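Local coordinates for galactitol-1-phosphate 5-dehydrogenase (PDB 4UEJ) that oxidises galactitol 1-phosphate to D-tagatose 6-phosphate with NAD(+), as a homodimeric zinc-containing alcohol dehydrogenase that binds two zinc ions per subunit, at the interface of chains A and B. Numbering follows the deposited sequence. Chains: chain A/B, Galactitol-1-phosphate 5-dehydrogenase.

Contact 1: the interface of chains A and B. Residues chain A 243, 258, 260-264, 266; chain B 270, 273, 277.
Water 1 is the best-held polar atom where the two subunits meet here: two backbone carbonyls grip it, B:Ser270 O at 2.6 Å and A:Leu262 O at 2.9 Å, with weaker approaches from A:Leu262 N and A:Thr261 OG1. The water joins chain to chain where no direct polar bond does. Beside it B:Phe273, from helix 270-278, enters a greasy socket of chain A. Its CG stands anti to the backbone N (chi1 177°), and one ring face meets A:Leu262. That leucine crosses the phenylalanine at about a right angle and sets its CD2 methyl over the ring centre, 3.6 Å from the centroid, a CH-pi contact. On the same side of the ring plane, A:Leu266 CD2 comes obliquely to within 3.8 Å of B:Phe273 CD1, and A:Val243 meets the ring tip to tip through CG2. A:Leu258 CD1 lies on the opposite side, 3.8 Å from B:Phe273 CZ, so branched aliphatics, whose methyls can follow a ring's rim, hold it from both sides. One turn further along the helix, B:Leu277 lays its CD1 3.7 Å from A:Leu258 CB, while its CD2 rests near the carbonyl of A:Gly260. This knob-in-socket patch, repeated by the two-fold axis, adds to the homodimer interface by burying the B:Phe273 ring against aliphatic side chains of chain A.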
# COMPACT_ATOMS: atom_id res chain seq x y z
N VAL A 243 -10.24 -7.27 2.86
CA VAL A 243 -8.97 -6.53 2.91
C VAL A 243 -8.01 -7.23 3.86
O VAL A 243 -6.85 -7.46 3.52
CB VAL A 243 -9.16 -5.06 3.39
CG1 VAL A 243 -7.80 -4.36 3.44
CG2 VAL A 243 -10.11 -4.32 2.49
N LEU A 258 -6.37 -2.28 -4.32
CA LEU A 258 -7.62 -2.08 -3.61
C LEU A 258 -8.59 -1.39 -4.54
O LEU A 258 -8.37 -0.25 -4.93
CB LEU A 258 -7.40 -1.25 -2.35
CG LEU A 258 -6.42 -1.80 -1.31
CD1 LEU A 258 -6.23 -0.79 -0.18
CD2 LEU A 258 -6.88 -3.13 -0.77
N GLY A 260 -12.23 -2.08 -4.11
CA GLY A 260 -13.48 -1.98 -3.38
C GLY A 260 -13.45 -0.97 -2.26
O GLY A 260 -12.58 -0.99 -1.41
N THR A 261 -14.44 -0.08 -2.25
CA THR A 261 -14.52 0.95 -1.22
C THR A 261 -15.27 0.45 0.02
O THR A 261 -16.32 -0.18 -0.09
CB THR A 261 -15.19 2.23 -1.77
OG1 THR A 261 -15.52 3.11 -0.69
CG2 THR A 261 -16.44 1.88 -2.55
N LEU A 262 -14.71 0.71 1.20
CA LEU A 262 -15.29 0.19 2.44
C LEU A 262 -16.40 1.08 2.98
O LEU A 262 -16.34 2.30 2.85
CB LEU A 262 -14.20 0.03 3.51
CG LEU A 262 -13.57 -1.35 3.74
CD1 LEU A 262 -13.32 -2.10 2.45
CD2 LEU A 262 -12.28 -1.17 4.53
N HIS A 263 -17.40 0.46 3.59
CA HIS A 263 -18.48 1.21 4.20
C HIS A 263 -18.52 0.93 5.70
O HIS A 263 -19.36 1.47 6.43
CB HIS A 263 -19.81 0.88 3.52
CG HIS A 263 -19.85 1.29 2.08
ND1 HIS A 263 -20.46 2.44 1.64
CD2 HIS A 263 -19.31 0.72 0.97
CE1 HIS A 263 -20.32 2.56 0.33
NE2 HIS A 263 -19.63 1.52 -0.10
N GLN A 264 -17.60 0.09 6.16
CA GLN A 264 -17.36 -0.08 7.58
C GLN A 264 -15.88 0.15 7.86
O GLN A 264 -15.06 0.06 6.95
CB GLN A 264 -17.77 -1.48 8.04
CG GLN A 264 -19.15 -1.90 7.59
CD GLN A 264 -19.53 -3.26 8.12
OE1 GLN A 264 -18.68 -4.14 8.26
NE2 GLN A 264 -20.81 -3.44 8.45
N LEU A 266 -12.04 -0.41 9.17
CA LEU A 266 -11.12 -1.51 9.06
C LEU A 266 -10.29 -1.59 10.33
O LEU A 266 -9.55 -0.67 10.63
CB LEU A 266 -10.21 -1.34 7.84
CG LEU A 266 -9.13 -2.39 7.61
CD1 LEU A 266 -9.77 -3.77 7.38
CD2 LEU A 266 -8.25 -2.01 6.43
N SER B 270 -13.62 4.14 7.75
CA SER B 270 -13.90 3.85 6.36
C SER B 270 -13.49 5.04 5.49
O SER B 270 -13.05 4.86 4.36
CB SER B 270 -15.39 3.51 6.17
OG SER B 270 -16.21 4.52 6.69
N PHE B 273 -9.56 4.88 5.19
CA PHE B 273 -9.29 3.82 4.25
C PHE B 273 -9.63 4.27 2.83
O PHE B 273 -8.86 4.04 1.90
CB PHE B 273 -10.07 2.56 4.58
CG PHE B 273 -9.88 1.46 3.57
CD1 PHE B 273 -8.83 0.56 3.71
CD2 PHE B 273 -10.72 1.34 2.47
CE1 PHE B 273 -8.65 -0.46 2.78
CE2 PHE B 273 -10.53 0.34 1.53
CZ PHE B 273 -9.50 -0.56 1.68
N LEU B 277 -7.58 4.68 -1.56
CA LEU B 277 -8.07 4.46 -2.91
C LEU B 277 -8.21 5.78 -3.66
O LEU B 277 -7.68 5.93 -4.76
CB LEU B 277 -9.43 3.73 -2.92
CG LEU B 277 -9.35 2.22 -2.63
CD1 LEU B 277 -8.93 1.96 -1.19
CD2 LEU B 277 -10.69 1.56 -2.94
O HOH W 1 -13.80 3.57 2.22

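Contact 2: the interface of chains A and B. Residues chain A 102, 151, 155, 258, 283-287; chain B 253, 276-282.
A:Leu258 and B:Leu277 pack together at the apolar centre, and B:Ile276 adds its CG2 beside A:Leu258 CD1. Beside them strand 282-285 of each chain pairs antiparallel: A:Gly285 N gives B:Leu281 O a bond of 2.8 Å nearly along the C=O axis. A:Gly285, lacking a side chain, lets helix 270-278 of chain B lie close: A:Gly285 CA lies 3.9 Å from B:Leu277 CA. Water 2 ties A:Gly285 O to B:Leu281 O. Further out the indole of A:Trp287, though poorly ordered, has one face beneath the also poorly ordered B:Arg278, whose CG sits over the ring in a CH-pi contact. B:Glu280 reaches across with its chain extended beyond CG, and its OE2 accepts from A:His151 NE2, 2.7 Å away, through the syn lone pair and from the backbone N of A:Trp287, 2.8 Å away, through the anti one. A:His151 comes tip to tip, ring and carboxylate nearly coplanar at 11°. A:Trp287 O lies 3.1 Å from the same OE2, a close oxygen pair, not a bond. The carboxylate may favour a protonated A:His151. At the rim A:Gln102, bent at chi2 (78°), turns its amide toward chain B, where NE2 donates to B:Arg278 O at 2.9 Å, almost straight at 172°, from above the carbonyl plane.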
# COMPACT_ATOMS: atom_id res chain seq x y z
N GLN A 102 -8.36 12.26 -9.37
CA GLN A 102 -8.07 13.13 -8.24
C GLN A 102 -8.46 14.58 -8.52
O GLN A 102 -8.11 15.48 -7.76
CB GLN A 102 -6.58 13.05 -7.86
CG GLN A 102 -6.19 11.74 -7.16
CD GLN A 102 -6.03 10.59 -8.14
OE1 GLN A 102 -5.39 10.73 -9.18
NE2 GLN A 102 -6.63 9.45 -7.81
N HIS A 151 -7.90 -0.79 -14.94
CA HIS A 151 -7.21 0.34 -14.32
C HIS A 151 -6.32 -0.14 -13.18
O HIS A 151 -5.18 0.30 -13.04
CB HIS A 151 -8.19 1.38 -13.79
CG HIS A 151 -7.52 2.59 -13.22
ND1 HIS A 151 -6.76 3.45 -14.00
CD2 HIS A 151 -7.45 3.07 -11.96
CE1 HIS A 151 -6.27 4.40 -13.23
NE2 HIS A 151 -6.68 4.20 -11.99
N LEU A 155 -2.23 0.15 -12.87
CA LEU A 155 -1.50 0.73 -11.73
C LEU A 155 -0.45 -0.24 -11.21
O LEU A 155 0.56 0.19 -10.67
CB LEU A 155 -2.44 1.11 -10.60
CG LEU A 155 -3.37 2.30 -10.90
CD1 LEU A 155 -4.29 2.51 -9.72
CD2 LEU A 155 -2.58 3.55 -11.21
N LEU A 258 -6.37 -2.28 -4.32
CA LEU A 258 -7.62 -2.08 -3.61
C LEU A 258 -8.59 -1.39 -4.54
O LEU A 258 -8.37 -0.25 -4.93
CB LEU A 258 -7.40 -1.25 -2.35
CG LEU A 258 -6.42 -1.80 -1.31
CD1 LEU A 258 -6.23 -0.79 -0.18
CD2 LEU A 258 -6.88 -3.13 -0.77
N VAL A 283 0.75 -1.99 -1.54
CA VAL A 283 -0.70 -1.83 -1.54
C VAL A 283 -0.99 -0.63 -2.44
O VAL A 283 -0.47 0.46 -2.21
CB VAL A 283 -1.25 -1.63 -0.12
CG1 VAL A 283 -2.76 -1.44 -0.14
CG2 VAL A 283 -0.89 -2.81 0.76
N ILE A 284 -1.82 -0.86 -3.44
CA ILE A 284 -2.06 0.09 -4.52
C ILE A 284 -3.50 0.54 -4.47
O ILE A 284 -4.41 -0.25 -4.70
CB ILE A 284 -1.76 -0.57 -5.89
CG1 ILE A 284 -0.30 -1.04 -5.96
CG2 ILE A 284 -2.14 0.35 -7.06
CD1 ILE A 284 -0.04 -2.06 -7.06
N GLY A 285 -3.73 1.80 -4.12
CA GLY A 285 -5.09 2.30 -4.14
C GLY A 285 -5.47 2.55 -5.58
O GLY A 285 -4.70 3.13 -6.36
N SER A 286 -6.66 2.09 -5.95
CA SER A 286 -7.13 2.27 -7.30
C SER A 286 -8.44 3.04 -7.22
O SER A 286 -9.28 2.78 -6.37
CB SER A 286 -7.32 0.92 -8.02
OG SER A 286 -7.59 1.13 -9.40
N TRP A 287 -8.59 4.04 -8.07
CA TRP A 287 -9.79 4.85 -8.00
C TRP A 287 -10.25 5.12 -9.38
O TRP A 287 -9.51 5.64 -10.23
CB TRP A 287 -9.55 6.16 -7.24
CG TRP A 287 -10.83 6.90 -6.96
CD1 TRP A 287 -11.15 8.17 -7.35
CD2 TRP A 287 -11.96 6.41 -6.24
NE1 TRP A 287 -12.41 8.50 -6.91
CE2 TRP A 287 -12.93 7.44 -6.22
CE3 TRP A 287 -12.25 5.20 -5.59
CZ2 TRP A 287 -14.17 7.29 -5.59
CZ3 TRP A 287 -13.47 5.06 -4.96
CH2 TRP A 287 -14.42 6.10 -4.97
N HIS B 253 -1.31 10.38 -5.49
CA HIS B 253 -0.35 9.33 -5.85
C HIS B 253 0.91 9.31 -4.98
O HIS B 253 1.94 8.83 -5.42
CB HIS B 253 0.03 9.46 -7.32
CG HIS B 253 -1.09 9.13 -8.25
ND1 HIS B 253 -1.21 7.91 -8.86
CD2 HIS B 253 -2.18 9.85 -8.62
CE1 HIS B 253 -2.30 7.89 -9.60
NE2 HIS B 253 -2.91 9.05 -9.48
N ILE B 276 -6.99 6.05 0.81
CA ILE B 276 -5.95 5.27 0.15
C ILE B 276 -6.32 5.03 -1.32
O ILE B 276 -5.49 5.16 -2.22
CB ILE B 276 -5.73 3.91 0.85
CG1 ILE B 276 -5.36 4.13 2.32
CG2 ILE B 276 -4.72 3.09 0.09
CD1 ILE B 276 -5.26 2.84 3.13
N LEU B 277 -7.58 4.68 -1.56
CA LEU B 277 -8.07 4.46 -2.91
C LEU B 277 -8.21 5.78 -3.66
O LEU B 277 -7.68 5.93 -4.76
CB LEU B 277 -9.43 3.73 -2.92
CG LEU B 277 -9.35 2.22 -2.63
CD1 LEU B 277 -8.93 1.96 -1.19
CD2 LEU B 277 -10.69 1.56 -2.94
N ARG B 278 -8.90 6.74 -3.06
CA ARG B 278 -9.21 7.98 -3.78
C ARG B 278 -7.96 8.79 -4.18
O ARG B 278 -7.93 9.40 -5.25
CB ARG B 278 -10.15 8.84 -2.96
CG ARG B 278 -11.56 8.30 -2.91
CD ARG B 278 -12.33 8.89 -1.73
NE ARG B 278 -13.66 9.34 -2.12
CZ ARG B 278 -14.73 8.57 -2.22
NH1 ARG B 278 -14.64 7.27 -1.96
NH2 ARG B 278 -15.89 9.09 -2.57
N LYS B 279 -6.94 8.79 -3.33
CA LYS B 279 -5.68 9.46 -3.65
C LYS B 279 -4.77 8.57 -4.49
O LYS B 279 -3.71 9.01 -4.96
CB LYS B 279 -4.93 9.88 -2.38
CG LYS B 279 -5.71 10.82 -1.51
CD LYS B 279 -4.93 11.13 -0.26
CE LYS B 279 -5.69 12.13 0.61
NZ LYS B 279 -4.91 12.47 1.84
N GLU B 280 -5.20 7.34 -4.71
CA GLU B 280 -4.38 6.31 -5.38
C GLU B 280 -2.96 6.30 -4.79
O GLU B 280 -1.95 6.37 -5.49
CB GLU B 280 -4.40 6.53 -6.89
CG GLU B 280 -5.81 6.22 -7.47
CD GLU B 280 -5.88 6.18 -8.98
OE1 GLU B 280 -5.29 7.06 -9.65
OE2 GLU B 280 -6.53 5.26 -9.52
N LEU B 281 -2.92 6.13 -3.49
CA LEU B 281 -1.65 5.96 -2.79
C LEU B 281 -1.01 4.63 -3.14
O LEU B 281 -1.69 3.67 -3.49
CB LEU B 281 -1.85 6.04 -1.28
CG LEU B 281 -2.52 7.33 -0.79
CD1 LEU B 281 -2.54 7.37 0.73
CD2 LEU B 281 -1.80 8.55 -1.36
N THR B 282 0.31 4.59 -3.03
CA THR B 282 1.03 3.34 -3.04
C THR B 282 1.63 3.19 -1.66
O THR B 282 2.45 4.00 -1.25
CB THR B 282 2.12 3.31 -4.09
OG1 THR B 282 1.53 3.43 -5.38
CG2 THR B 282 2.87 2.00 -4.02
O HOH W 2 -1.91 3.47 -6.69

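Contact 3: the interface of chains A and B. Residues chain A 266-270, 273; chain B 265-268.
Backbone pairing comes first: strand 266-268 of each chain runs antiparallel to its twin, with the two His267 residues paired opposite each other at the middle of the ladder. Backbone hydrogen bonds run in both directions between the strands. A:Leu266 O accepts from B:Leu268 N at 2.8 Å, and A:Leu268 N donates to B:Leu266 O at the same 2.8 Å; the return bonds are A:Leu266 N to B:Leu268 O and B:Leu266 N to A:Leu268 O. The aromatic contact is edge-to-face: the imidazoles of A:His267 and B:His267 stand 87° apart, centroids separated by 5.5 Å, and approach through A:His267 ND1 and B:His267 ND1, 3.4 Å apart. Apolar contact is lighter, B:Leu266 CD2 lying obliquely against A:Phe273 CD1 at 3.9 Å; a leucine with CG anti to the backbone N (chi1 175°) can reach this ring from the strand. Side-chain polar bonds centre on B:Asp265, whose short side chain carries a carboxylate with an oxygen for each of two donors. Its OD1 takes the backbone N-H of A:Ser270 at 2.9 Å, at the start of helix 270-278, where an acidic group would suit the helix dipole. With its CG anti to the backbone N, A:His267 points NE2 at B:Asp265 OD2, 2.8 Å away and nearly straight at 171°, the oxygen in the imidazole plane but met from above its own carboxylate plane.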
# COMPACT_ATOMS: atom_id res chain seq x y z
N LEU A 266 -12.04 -0.41 9.17
CA LEU A 266 -11.12 -1.51 9.06
C LEU A 266 -10.29 -1.59 10.33
O LEU A 266 -9.55 -0.67 10.63
CB LEU A 266 -10.21 -1.34 7.84
CG LEU A 266 -9.13 -2.39 7.61
CD1 LEU A 266 -9.77 -3.77 7.38
CD2 LEU A 266 -8.25 -2.01 6.43
N HIS A 267 -10.43 -2.67 11.09
CA HIS A 267 -9.57 -2.89 12.24
C HIS A 267 -8.55 -3.96 11.88
O HIS A 267 -8.91 -5.11 11.63
CB HIS A 267 -10.37 -3.31 13.48
CG HIS A 267 -9.54 -3.51 14.71
ND1 HIS A 267 -9.67 -2.73 15.84
CD2 HIS A 267 -8.55 -4.40 14.99
CE1 HIS A 267 -8.80 -3.13 16.75
NE2 HIS A 267 -8.12 -4.14 16.26
N LEU A 268 -7.28 -3.60 11.84
CA LEU A 268 -6.24 -4.59 11.62
C LEU A 268 -5.49 -4.83 12.91
O LEU A 268 -5.08 -3.88 13.58
CB LEU A 268 -5.27 -4.16 10.52
CG LEU A 268 -5.79 -3.98 9.09
CD1 LEU A 268 -4.64 -3.63 8.17
CD2 LEU A 268 -6.51 -5.22 8.61
N THR A 269 -5.31 -6.09 13.28
CA THR A 269 -4.45 -6.41 14.40
C THR A 269 -3.03 -5.95 14.08
O THR A 269 -2.67 -5.79 12.91
CB THR A 269 -4.44 -7.90 14.70
OG1 THR A 269 -3.85 -8.57 13.58
CG2 THR A 269 -5.86 -8.40 14.89
N SER A 270 -2.22 -5.74 15.11
CA SER A 270 -0.83 -5.37 14.88
C SER A 270 -0.13 -6.47 14.09
O SER A 270 0.77 -6.20 13.29
CB SER A 270 -0.11 -5.11 16.21
OG SER A 270 -0.23 -6.22 17.08
N PHE A 273 -1.23 -5.97 10.43
CA PHE A 273 -0.54 -4.78 9.93
C PHE A 273 0.94 -5.10 9.71
O PHE A 273 1.52 -4.73 8.70
CB PHE A 273 -0.67 -3.60 10.90
CG PHE A 273 0.14 -2.40 10.49
CD1 PHE A 273 -0.37 -1.48 9.59
CD2 PHE A 273 1.42 -2.21 10.99
CE1 PHE A 273 0.38 -0.38 9.22
CE2 PHE A 273 2.18 -1.11 10.61
CZ PHE A 273 1.65 -0.20 9.72
N ASP B 265 -2.96 -2.31 17.77
CA ASP B 265 -3.81 -2.51 16.59
C ASP B 265 -4.07 -1.18 15.87
O ASP B 265 -3.93 -0.11 16.46
CB ASP B 265 -5.14 -3.17 16.98
CG ASP B 265 -4.98 -4.63 17.38
OD1 ASP B 265 -3.82 -5.12 17.42
OD2 ASP B 265 -6.01 -5.29 17.63
N LEU B 266 -4.42 -1.27 14.59
CA LEU B 266 -4.73 -0.11 13.77
C LEU B 266 -6.19 -0.08 13.38
O LEU B 266 -6.67 -0.97 12.69
CB LEU B 266 -3.88 -0.10 12.49
CG LEU B 266 -4.21 1.03 11.50
CD1 LEU B 266 -3.83 2.38 12.11
CD2 LEU B 266 -3.49 0.80 10.18
N HIS B 267 -6.91 0.94 13.82
CA HIS B 267 -8.32 1.06 13.50
C HIS B 267 -8.47 2.24 12.55
O HIS B 267 -8.34 3.39 12.94
CB HIS B 267 -9.15 1.26 14.77
CG HIS B 267 -10.63 1.16 14.56
ND1 HIS B 267 -11.40 0.15 15.10
CD2 HIS B 267 -11.49 1.96 13.88
CE1 HIS B 267 -12.66 0.33 14.76
NE2 HIS B 267 -12.74 1.41 14.01
N LEU B 268 -8.68 1.94 11.27
CA LEU B 268 -8.86 2.99 10.28
C LEU B 268 -10.34 3.17 9.99
O LEU B 268 -11.05 2.20 9.80
CB LEU B 268 -8.11 2.67 9.00
CG LEU B 268 -6.59 2.69 9.04
CD1 LEU B 268 -6.06 2.43 7.65
CD2 LEU B 268 -6.04 4.01 9.60

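Contact 1 is flanked by the other two, with C-alpha centres about 12 Å from contact 2 and about 13 Å from contact 3, while contacts 2 and 3 lie about 19 Å apart. A:Leu258 and B:Leu277 belong to both contacts 1 and 2, and A:Leu266 to contacts 1 and 3. Helix 270-278 of chain B serves contacts 1 and 2, and its chain A copy serves contact 3. The greasy socket thus sits between two cross-chain strand pairings, and the two-fold axis supplies a twin of each contact. Together they form a continuous interface, in keeping with the homodimer this enzyme forms.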